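PDB 3DNF: 4-hydroxy-3-methylbut-2-enyl diphosphate reductase from Aquifex aeolicus, which catalyses the reductive conversion of (E)-4-hydroxy-3-methylbut-2-enyl diphosphate into isopentenyl and dimethylallyl diphosphates, the final step of the non-mevalonate pathway to isoprenoid precursors. Local coordinates for residues A19-L22 and A23-S26; V34-L37 and G38-H42; D93-P97 and Y98-V102; V106-L109 and T110-G113. All coordinates share one frame; numbering follows the deposited sequence.

Contact 1 of 4, residues A19-L22 and A23-S26; sequences AVKL and AEES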
loop_
_atom_site.group_PDB
_atom_site.type_symbol
_atom_site.label_atom_id
_atom_site.label_comp_id
_atom_site.label_asym_id
_atom_site.label_seq_id
_atom_site.Cartn_x
_atom_site.Cartn_y
_atom_site.Cartn_z
ATOM N N ALA B 19 -31.845 3.469 4.266
ATOM C CA ALA B 19 -32.185 4.835 4.754
ATOM C C ALA B 19 -33.605 5.253 4.334
ATOM O O ALA B 19 -34.373 5.795 5.156
ATOM C CB ALA B 19 -31.160 5.855 4.313
ATOM N N VAL B 20 -33.943 4.990 3.063
ATOM C CA VAL B 20 -35.282 5.342 2.512
ATOM C C VAL B 20 -36.381 4.623 3.287
ATOM O O VAL B 20 -37.385 5.251 3.661
ATOM C CB VAL B 20 -35.360 5.131 0.980
ATOM C CG1 VAL B 20 -36.781 5.220 0.447
ATOM C CG2 VAL B 20 -34.520 6.167 0.304
ATOM N N LYS B 21 -36.146 3.338 3.524
ATOM C CA LYS B 21 -37.107 2.492 4.217
ATOM C C LYS B 21 -37.247 2.921 5.676
ATOM O O LYS B 21 -38.357 2.994 6.187
ATOM C CB LYS B 21 -36.753 1.005 4.089
ATOM C CG LYS B 21 -37.930 0.106 4.452
ATOM C CD LYS B 21 -38.006 -1.140 3.588
ATOM C CE LYS B 21 -39.394 -1.796 3.695
ATOM N NZ LYS B 21 -40.494 -0.918 3.191
ATOM N N LEU B 22 -36.140 3.277 6.335
ATOM C CA LEU B 22 -36.210 3.774 7.708
ATOM C C LEU B 22 -36.989 5.082 7.763
ATOM O O LEU B 22 -37.722 5.350 8.703
ATOM C CB LEU B 22 -34.791 4.014 8.279
ATOM C CG LEU B 22 -34.005 2.739 8.622
ATOM C CD1 LEU B 22 -32.608 3.084 9.060
ATOM C CD2 LEU B 22 -34.691 1.888 9.720
ATOM N N ALA B 23 -36.800 5.918 6.755
ATOM C CA ALA B 23 -37.483 7.215 6.678
ATOM C C ALA B 23 -38.991 6.977 6.546
ATOM O O ALA B 23 -39.801 7.565 7.271
ATOM C CB ALA B 23 -36.958 7.989 5.457
ATOM N N GLU B 24 -39.357 6.083 5.642
ATOM C CA GLU B 24 -40.771 5.800 5.415
ATOM C C GLU B 24 -41.383 5.201 6.679
ATOM O O GLU B 24 -42.511 5.607 7.112
ATOM C CB GLU B 24 -40.925 4.903 4.203
ATOM C CG GLU B 24 -40.602 5.599 2.856
ATOM C CD GLU B 24 -40.519 4.575 1.700
ATOM O OE1 GLU B 24 -40.528 3.341 1.954
ATOM O OE2 GLU B 24 -40.392 4.992 0.528
ATOM N N GLU B 25 -40.664 4.267 7.287
ATOM C CA GLU B 25 -41.210 3.582 8.472
ATOM C C GLU B 25 -41.373 4.516 9.678
ATOM O O GLU B 25 -42.287 4.304 10.500
ATOM C CB GLU B 25 -40.423 2.313 8.827
ATOM C CG GLU B 25 -40.732 1.119 7.898
ATOM C CD GLU B 25 -41.603 0.009 8.526
ATOM O OE1 GLU B 25 -42.503 0.286 9.356
ATOM O OE2 GLU B 25 -41.392 -1.170 8.152
ATOM N N SER B 26 -40.536 5.534 9.783
ATOM C CA SER B 26 -40.604 6.497 10.928
ATOM C C SER B 26 -41.907 7.264 11.004
ATOM O O SER B 26 -42.276 7.758 12.067
ATOM C CB SER B 26 -39.453 7.502 10.944
ATOM O OG SER B 26 -39.520 8.442 9.872
HETATM O O HOH W 1 -41.799 1.778 3.762
#

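Contact 2 of 4, residues V34-L37 and G38-H42; sequences VYTL and GPIIH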
loop_
_atom_site.group_PDB
_atom_site.type_symbol
_atom_site.label_atom_id
_atom_site.label_comp_id
_atom_site.label_asym_id
_atom_site.label_seq_id
_atom_site.Cartn_x
_atom_site.Cartn_y
_atom_site.Cartn_z
ATOM N N VAL B 34 -41.872 14.793 10.376
ATOM C CA VAL B 34 -40.690 13.976 9.973
ATOM C C VAL B 34 -39.799 14.670 8.939
ATOM O O VAL B 34 -40.237 15.014 7.821
ATOM C CB VAL B 34 -41.110 12.557 9.443
ATOM C CG1 VAL B 34 -39.841 11.755 9.037
ATOM C CG2 VAL B 34 -41.965 11.798 10.514
ATOM N N TYR B 35 -38.515 14.794 9.308
ATOM C CA TYR B 35 -37.521 15.421 8.420
ATOM C C TYR B 35 -36.378 14.446 8.217
ATOM O O TYR B 35 -36.018 13.686 9.113
ATOM C CB TYR B 35 -36.902 16.635 9.075
ATOM C CG TYR B 35 -37.818 17.798 9.282
ATOM C CD1 TYR B 35 -37.900 18.799 8.349
ATOM C CD2 TYR B 35 -38.561 17.906 10.465
ATOM C CE1 TYR B 35 -38.725 19.919 8.554
ATOM C CE2 TYR B 35 -39.378 18.984 10.672
ATOM C CZ TYR B 35 -39.466 19.991 9.733
ATOM O OH TYR B 35 -40.257 21.097 9.925
ATOM N N THR B 36 -35.793 14.533 7.015
ATOM C CA THR B 36 -34.466 13.999 6.776
ATOM C C THR B 36 -33.559 15.195 6.954
ATOM O O THR B 36 -33.951 16.365 6.757
ATOM C CB THR B 36 -34.318 13.349 5.330
ATOM O OG1 THR B 36 -34.608 14.305 4.303
ATOM C CG2 THR B 36 -35.223 12.095 5.185
ATOM N N LEU B 37 -32.366 14.920 7.438
ATOM C CA LEU B 37 -31.403 15.996 7.626
ATOM C C LEU B 37 -30.726 16.297 6.294
ATOM O O LEU B 37 -29.713 15.662 5.942
ATOM C CB LEU B 37 -30.372 15.582 8.668
ATOM C CG LEU B 37 -30.779 15.582 10.128
ATOM C CD1 LEU B 37 -29.594 15.037 10.960
ATOM C CD2 LEU B 37 -31.137 17.016 10.552
ATOM N N GLY B 38 -31.301 17.242 5.571
ATOM C CA GLY B 38 -30.983 17.531 4.167
ATOM C C GLY B 38 -31.750 16.533 3.292
ATOM O O GLY B 38 -32.330 15.571 3.814
ATOM N N PRO B 39 -31.725 16.724 1.970
ATOM C CA PRO B 39 -32.418 15.785 1.063
ATOM C C PRO B 39 -31.777 14.402 1.147
ATOM O O PRO B 39 -30.550 14.270 1.195
ATOM C CB PRO B 39 -32.200 16.406 -0.310
ATOM C CG PRO B 39 -30.931 17.151 -0.163
ATOM C CD PRO B 39 -31.016 17.763 1.204
ATOM N N ILE B 40 -32.596 13.349 1.157
ATOM C CA ILE B 40 -32.067 12.028 1.493
ATOM C C ILE B 40 -31.085 11.480 0.440
ATOM O O ILE B 40 -30.222 10.664 0.772
ATOM C CB ILE B 40 -33.205 11.014 1.713
ATOM C CG1 ILE B 40 -32.650 9.750 2.361
ATOM C CG2 ILE B 40 -33.977 10.779 0.433
ATOM C CD1 ILE B 40 -33.708 9.001 3.212
ATOM N N ILE B 41 -31.282 11.901 -0.803
ATOM C CA ILE B 41 -30.437 11.555 -1.954
ATOM C C ILE B 41 -30.508 12.697 -2.949
ATOM O O ILE B 41 -31.446 13.516 -2.894
ATOM C CB ILE B 41 -30.873 10.237 -2.675
ATOM C CG1 ILE B 41 -32.349 10.275 -3.123
ATOM C CG2 ILE B 41 -30.536 9.020 -1.804
ATOM C CD1 ILE B 41 -32.607 9.408 -4.328
ATOM N N HIS B 42 -29.539 12.772 -3.874
ATOM C CA HIS B 42 -29.610 13.810 -4.910
ATOM C C HIS B 42 -30.443 13.337 -6.091
ATOM O O HIS B 42 -29.928 12.987 -7.142
ATOM C CB HIS B 42 -28.225 14.312 -5.327
ATOM C CG HIS B 42 -27.519 15.070 -4.239
ATOM N ND1 HIS B 42 -28.187 15.621 -3.160
ATOM C CD2 HIS B 42 -26.209 15.377 -4.064
ATOM C CE1 HIS B 42 -27.321 16.221 -2.362
ATOM N NE2 HIS B 42 -26.113 16.089 -2.888
HETATM O O HOH W 2 -35.408 13.806 1.689
#

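Contact 3 of 4, residues D93-P97 and Y98-V102; sequences DATCP and YVKAV. With F3S (Fe3-s4 cluster), chain E.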
loop_
_atom_site.group_PDB
_atom_site.type_symbol
_atom_site.label_atom_id
_atom_site.label_comp_id
_atom_site.label_asym_id
_atom_site.label_seq_id
_atom_site.Cartn_x
_atom_site.Cartn_y
_atom_site.Cartn_z
ATOM N N ASP B 93 -31.249 7.073 13.276
ATOM C CA ASP B 93 -29.919 6.992 12.688
ATOM C C ASP B 93 -29.962 6.062 11.493
ATOM O O ASP B 93 -29.925 4.850 11.678
ATOM C CB ASP B 93 -28.873 6.493 13.674
ATOM C CG ASP B 93 -27.457 6.557 13.099
ATOM O OD1 ASP B 93 -27.305 7.106 11.983
ATOM O OD2 ASP B 93 -26.510 6.172 13.811
ATOM N N ALA B 94 -29.929 6.634 10.283
ATOM C CA ALA B 94 -29.924 5.837 9.069
ATOM C C ALA B 94 -28.536 5.846 8.390
ATOM O O ALA B 94 -28.418 5.534 7.217
ATOM C CB ALA B 94 -31.010 6.295 8.090
ATOM N N THR B 95 -27.491 6.213 9.132
ATOM C CA THR B 95 -26.127 6.011 8.649
ATOM C C THR B 95 -25.927 4.586 8.119
ATOM O O THR B 95 -26.283 3.618 8.774
ATOM C CB THR B 95 -25.108 6.241 9.799
ATOM O OG1 THR B 95 -25.353 7.518 10.360
ATOM C CG2 THR B 95 -23.660 6.202 9.244
ATOM N N CYS B 96 -25.356 4.459 6.921
ATOM C CA CYS B 96 -25.082 3.115 6.364
ATOM C C CYS B 96 -24.197 2.300 7.331
ATOM O O CYS B 96 -23.218 2.864 7.866
ATOM C CB CYS B 96 -24.405 3.232 4.983
ATOM S SG CYS B 96 -24.147 1.630 4.172
ATOM N N PRO B 97 -24.534 1.007 7.580
ATOM C CA PRO B 97 -23.696 0.095 8.390
ATOM C C PRO B 97 -22.237 0.117 7.910
ATOM O O PRO B 97 -21.325 0.038 8.731
ATOM C CB PRO B 97 -24.354 -1.268 8.160
ATOM C CG PRO B 97 -25.813 -0.892 7.981
ATOM C CD PRO B 97 -25.736 0.291 7.080
ATOM N N TYR B 98 -22.010 0.311 6.607
ATOM C CA TYR B 98 -20.625 0.330 6.085
ATOM C C TYR B 98 -19.897 1.623 6.389
ATOM O O TYR B 98 -18.684 1.650 6.491
ATOM C CB TYR B 98 -20.562 -0.004 4.599
ATOM C CG TYR B 98 -21.280 -1.310 4.328
ATOM C CD1 TYR B 98 -21.121 -2.402 5.185
ATOM C CD2 TYR B 98 -22.158 -1.441 3.257
ATOM C CE1 TYR B 98 -21.810 -3.596 4.975
ATOM C CE2 TYR B 98 -22.839 -2.634 3.033
ATOM C CZ TYR B 98 -22.659 -3.703 3.905
ATOM O OH TYR B 98 -23.321 -4.900 3.696
ATOM N N VAL B 99 -20.647 2.705 6.532
ATOM C CA VAL B 99 -20.082 3.978 6.988
ATOM C C VAL B 99 -19.790 3.875 8.467
ATOM O O VAL B 99 -18.729 4.306 8.912
ATOM C CB VAL B 99 -21.035 5.182 6.629
ATOM C CG1 VAL B 99 -20.595 6.484 7.331
ATOM C CG2 VAL B 99 -21.072 5.434 5.092
ATOM N N LYS B 100 -20.709 3.307 9.240
ATOM C CA LYS B 100 -20.433 3.028 10.639
ATOM C C LYS B 100 -19.172 2.185 10.855
ATOM O O LYS B 100 -18.456 2.372 11.832
ATOM C CB LYS B 100 -21.598 2.349 11.339
ATOM C CG LYS B 100 -22.866 3.232 11.576
ATOM C CD LYS B 100 -22.599 4.601 12.281
ATOM C CE LYS B 100 -21.860 4.451 13.578
ATOM N NZ LYS B 100 -21.590 5.772 14.167
ATOM N N ALA B 101 -18.890 1.283 9.927
ATOM C CA ALA B 101 -17.655 0.501 10.016
ATOM C C ALA B 101 -16.387 1.382 9.871
ATOM O O ALA B 101 -15.340 1.052 10.421
ATOM C CB ALA B 101 -17.658 -0.602 8.990
ATOM N N VAL B 102 -16.451 2.441 9.061
ATOM C CA VAL B 102 -15.330 3.395 8.996
ATOM C C VAL B 102 -15.170 4.085 10.332
ATOM O O VAL B 102 -14.041 4.288 10.816
ATOM C CB VAL B 102 -15.493 4.439 7.868
ATOM C CG1 VAL B 102 -14.226 5.262 7.710
ATOM C CG2 VAL B 102 -15.898 3.779 6.545
HETATM FE FE1 F3S E . -22.040 1.385 0.019
HETATM FE FE3 F3S E . -23.506 2.147 2.167
HETATM FE FE4 F3S E . -24.109 2.631 -0.173
HETATM S S1 F3S E . -21.266 2.415 1.872
HETATM S S2 F3S E . -22.638 2.670 -1.770
HETATM S S3 F3S E . -24.108 0.605 0.599
HETATM S S4 F3S E . -24.790 3.914 1.451
HETATM O O HOH W 3 -24.203 7.491 14.148
#

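Contact 4 of 4, residues V106-L109 and T110-G113; sequences VCQL and TREG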
loop_
_atom_site.group_PDB
_atom_site.type_symbol
_atom_site.label_atom_id
_atom_site.label_comp_id
_atom_site.label_asym_id
_atom_site.label_seq_id
_atom_site.Cartn_x
_atom_site.Cartn_y
_atom_site.Cartn_z
ATOM N N VAL B 106 -11.641 3.831 12.511
ATOM C CA VAL B 106 -10.700 4.918 12.926
ATOM C C VAL B 106 -10.482 4.872 14.422
ATOM O O VAL B 106 -9.348 5.124 14.931
ATOM C CB VAL B 106 -11.074 6.324 12.408
ATOM C CG1 VAL B 106 -11.079 6.385 10.856
ATOM C CG2 VAL B 106 -12.387 6.828 13.036
ATOM N N CYS B 107 -11.504 4.463 15.144
ATOM C CA CYS B 107 -11.326 4.346 16.587
ATOM C C CYS B 107 -10.460 3.148 17.017
ATOM O O CYS B 107 -9.665 3.261 17.934
ATOM C CB CYS B 107 -12.665 4.349 17.315
ATOM S SG CYS B 107 -13.562 5.944 17.080
ATOM N N GLN B 108 -10.646 2.018 16.353
ATOM C CA GLN B 108 -9.813 0.844 16.547
ATOM C C GLN B 108 -8.356 1.176 16.275
ATOM O O GLN B 108 -7.509 0.856 17.108
ATOM C CB GLN B 108 -10.295 -0.316 15.685
ATOM C CG GLN B 108 -9.426 -1.563 15.834
ATOM C CD GLN B 108 -9.624 -2.522 14.684
ATOM O OE1 GLN B 108 -10.632 -2.464 13.979
ATOM N NE2 GLN B 108 -8.664 -3.400 14.484
ATOM N N LEU B 109 -8.068 1.828 15.128
ATOM C CA LEU B 109 -6.719 2.198 14.784
ATOM C C LEU B 109 -6.099 3.144 15.830
ATOM O O LEU B 109 -4.907 3.021 16.166
ATOM C CB LEU B 109 -6.682 2.813 13.370
ATOM C CG LEU B 109 -6.888 1.838 12.175
ATOM C CD1 LEU B 109 -7.012 2.660 10.881
ATOM C CD2 LEU B 109 -5.755 0.814 12.032
ATOM N N THR B 110 -6.904 4.058 16.347
ATOM C CA THR B 110 -6.457 4.966 17.417
ATOM C C THR B 110 -6.066 4.188 18.702
ATOM O O THR B 110 -4.982 4.406 19.275
ATOM C CB THR B 110 -7.575 6.006 17.692
ATOM O OG1 THR B 110 -7.723 6.846 16.527
ATOM C CG2 THR B 110 -7.250 6.842 18.951
ATOM N N ARG B 111 -6.935 3.278 19.136
ATOM C CA ARG B 111 -6.645 2.402 20.279
ATOM C C ARG B 111 -5.345 1.609 20.102
ATOM O O ARG B 111 -4.609 1.380 21.056
ATOM C CB ARG B 111 -7.805 1.451 20.567
ATOM C CG ARG B 111 -9.091 2.171 21.005
ATOM C CD ARG B 111 -10.125 1.172 21.577
ATOM N NE ARG B 111 -10.609 0.216 20.573
ATOM C CZ ARG B 111 -11.663 0.400 19.765
ATOM N NH1 ARG B 111 -12.395 1.511 19.799
ATOM N NH2 ARG B 111 -12.000 -0.551 18.911
ATOM N N GLU B 112 -5.032 1.264 18.856
ATOM C CA GLU B 112 -3.849 0.495 18.524
ATOM C C GLU B 112 -2.615 1.386 18.317
ATOM O O GLU B 112 -1.557 0.868 18.060
ATOM C CB GLU B 112 -4.135 -0.394 17.298
ATOM C CG GLU B 112 -5.264 -1.449 17.563
ATOM C CD GLU B 112 -5.674 -2.259 16.320
ATOM O OE1 GLU B 112 -5.220 -1.924 15.211
ATOM O OE2 GLU B 112 -6.467 -3.229 16.442
ATOM N N GLY B 113 -2.777 2.701 18.440
ATOM C CA GLY B 113 -1.633 3.615 18.502
ATOM C C GLY B 113 -1.244 4.152 17.125
ATOM O O GLY B 113 -0.128 4.653 16.947
#

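Contact 1 of 4, residues A19-L22 and A23-S26
Glu24 lies back along Val20, one turn earlier in helix 14-26, an i to i+4 pair on one face of the helix. Its first torsion (chi1 -70°) sets CG anti to the carbonyl carbon, which swings the chain toward the preceding turn, and beyond CG the chain is extended. Glu24 CB stands 3.6 Å from Val20 O, and Glu24 CG comes nearer to the same Val20 O, at 3.3 Å. That oxygen also receives the helical bond from Glu24 N, 2.9 Å from Val20 O, with an angle of 158° at the hydrogen. Further out, CD passes beside the CG1 methyl of Val20. The carboxylate then divides its work. Glu24 OE2 lies 3.6 Å from Val20 CG1 and forms a salt bridge with Arg49. Glu24 OE1 accepts from a water 2.7 Å away, and the water in turn accepts from Lys21 NZ. Since Lys21 NZ remains 4.4 Å from Glu24 OE1, these opposite charges are linked through the water and not by direct contact. With an alanine at Glu24, Arg49 would probably lose its carboxylate mate and the water one of its two anchors. Further along, Ser26 OG donates to Ala23 O across 2.8 Å, a bond from side chain to backbone within the same turn. Around this turn, Val20 and Glu24 pack on helix 44-53 through Arg49 and Leu50 respectively, Ala23 and Ser26 rest on Ile70 of strand 68-71, and Ala19 and Leu22 meet Ala94 in the loop after strand 90-93.

Contact 2 of 4, residues V34-L37 and G38-H42
Thr36 turns both of its branches to use against Gly38 and Ile40. A chi1 of 58° places OG1 between the backbone N and the carbonyl carbon, facing the turn, while CG2 falls beside the backbone N and meets the isoleucine. Ile40 answers with CG1 anti to its own N, which carries CD1 to within 4.0 Å of Thr36 CG2; the two side chains cross at about a right angle. The hydroxyl has a defined polarity. Thr36 OG1 donates to Gly38 O over 2.7 Å, from a position tilted 28° out of that carbonyl's plane, and it accepts from a water 2.8 Å from OG1. The same water accepts from Ile40 N, 2.9 Å away. A short relay therefore runs from Ile40 N through the water and Thr36 OG1 to Gly38 O, giving the hydroxyl both a donor and an acceptor role inside the bend. Gly38 has a positive phi of 82°, and a CB added there would come only 2.7 Å from Leu37 O, so a side chain here would clash in this backbone conformation. Past the bend the loop runs on to His42, predicted to bind the substrate and both products. Ser58 OG bonds to Thr36 O and Gly38 N, tying the turn to the residue just past strand 55-57. Strand 34-36 itself lies between strands 55-57 and 68-71 in a parallel sheet, and Ile40 packs against Val20 and Ala23 of helix 14-26 and Leu50 of helix 44-53.

Contact 3 of 4, residues D93-P97 and Y98-V102
Thr95 and Val99 make the closely packed half of this contact, with Thr95 CG2 3.6 Å from Val99 CG1 and equally 3.6 Å from Lys100 CD, the side chains crossing at about right angles. Beside them Cys96 SG, anti to its backbone N (chi1 -176°), binds an iron of the [3Fe-4S] cluster, SG to FE3 2.2 Å, and accepts from Tyr98 N, 3.5 Å from SG. Cys96 is thus the N-cap residue of helix 97-111, its sulfur both capping acceptor and iron ligand; the N-H and the helix start would probably stabilise negative charge on it. Just before, Thr95 N donates to Asp93 OD1 (3.0 Å) from above the carboxylate plane, the bond that makes an Asx turn, and Thr95 OG1 adds a second to OD1 at 2.6 Å on the syn lone pair. A valine at Thr95 would probably leave Asp93 OD1 without its hydroxyl donor and the carboxylate less firmly oriented. The outer side is looser. Asp93 OD2 and Lys100 NZ stay 4.9 Å apart, bridged by a water to which Lys100 NZ donates; NZ is also hydrogen-bonded to His103. At the cluster side Tyr98, though exposed, brings a ring edge to S3, CD2 to S3 3.9 Å.

Contact 4 of 4, residues V106-L109 and T110-G113
A Schellman motif ends helix 97-111 here, where the last turn brings Thr110, Arg111 and Glu112 back on Val106, Cys107 and Gln108. Gly113 leaves the helix at phi 92°, backbone angles at which a CB would be jammed against the carbonyl O of Glu112, and Gly113 N donates to Thr110 O at 2.9 Å. One turn back, Val106 O is gripped twice: by Thr110 N at 3.0 Å and by Thr110 OG1 at 2.9 Å, arriving from opposite faces of the carbonyl plane. On another side of the helix, Gln108 NE2 donates to Glu112 OE2 over 2.9 Å in a nearly straight bond (170°). The acceptor lies in the amide plane, whereas the donor stands above the carboxylate plane; the two planes are 83° apart, almost perpendicular. Arg111 bends at chi3, laying one guanidinium face over the backbone, with NH2 3.5 Å from Gln108 CA and Cys107 O also beneath that face. Glu112 OE1 forms a salt bridge with Lys187, so both carboxylate oxygens have a partner. Cys107 is joined by a disulfide to Cys137, just after helix 125-136, whose Thr130 and Leu134 touch Val106. Leu109 packs on Val162 of strand 158-163 and Ile189 of strand 185-189, seating the helix end on the sheet.

In the fold
All four contacts are local and lie in series along the chain; none encloses or crosses another. Contact 1 occupies the C-terminal part of helix 14-26. Contact 2 follows where strand 34-36 runs into its loop, and the two touch at Ile40 CD1, from the loop, against Ala19 and Ala23, and at Val34 of the strand against Ser26. Contact 3 comes after strand 90-93, an outermost strand of the same parallel sheet, and Ala94 packs on Ala19 and Leu22 of contact 1. From there helix 97-111 leads away from the cluster: contact 3 forms its start and contact 4 its end, about 18 Å apart between centres, linking this sheet to the one containing strands 158-163 and 185-189.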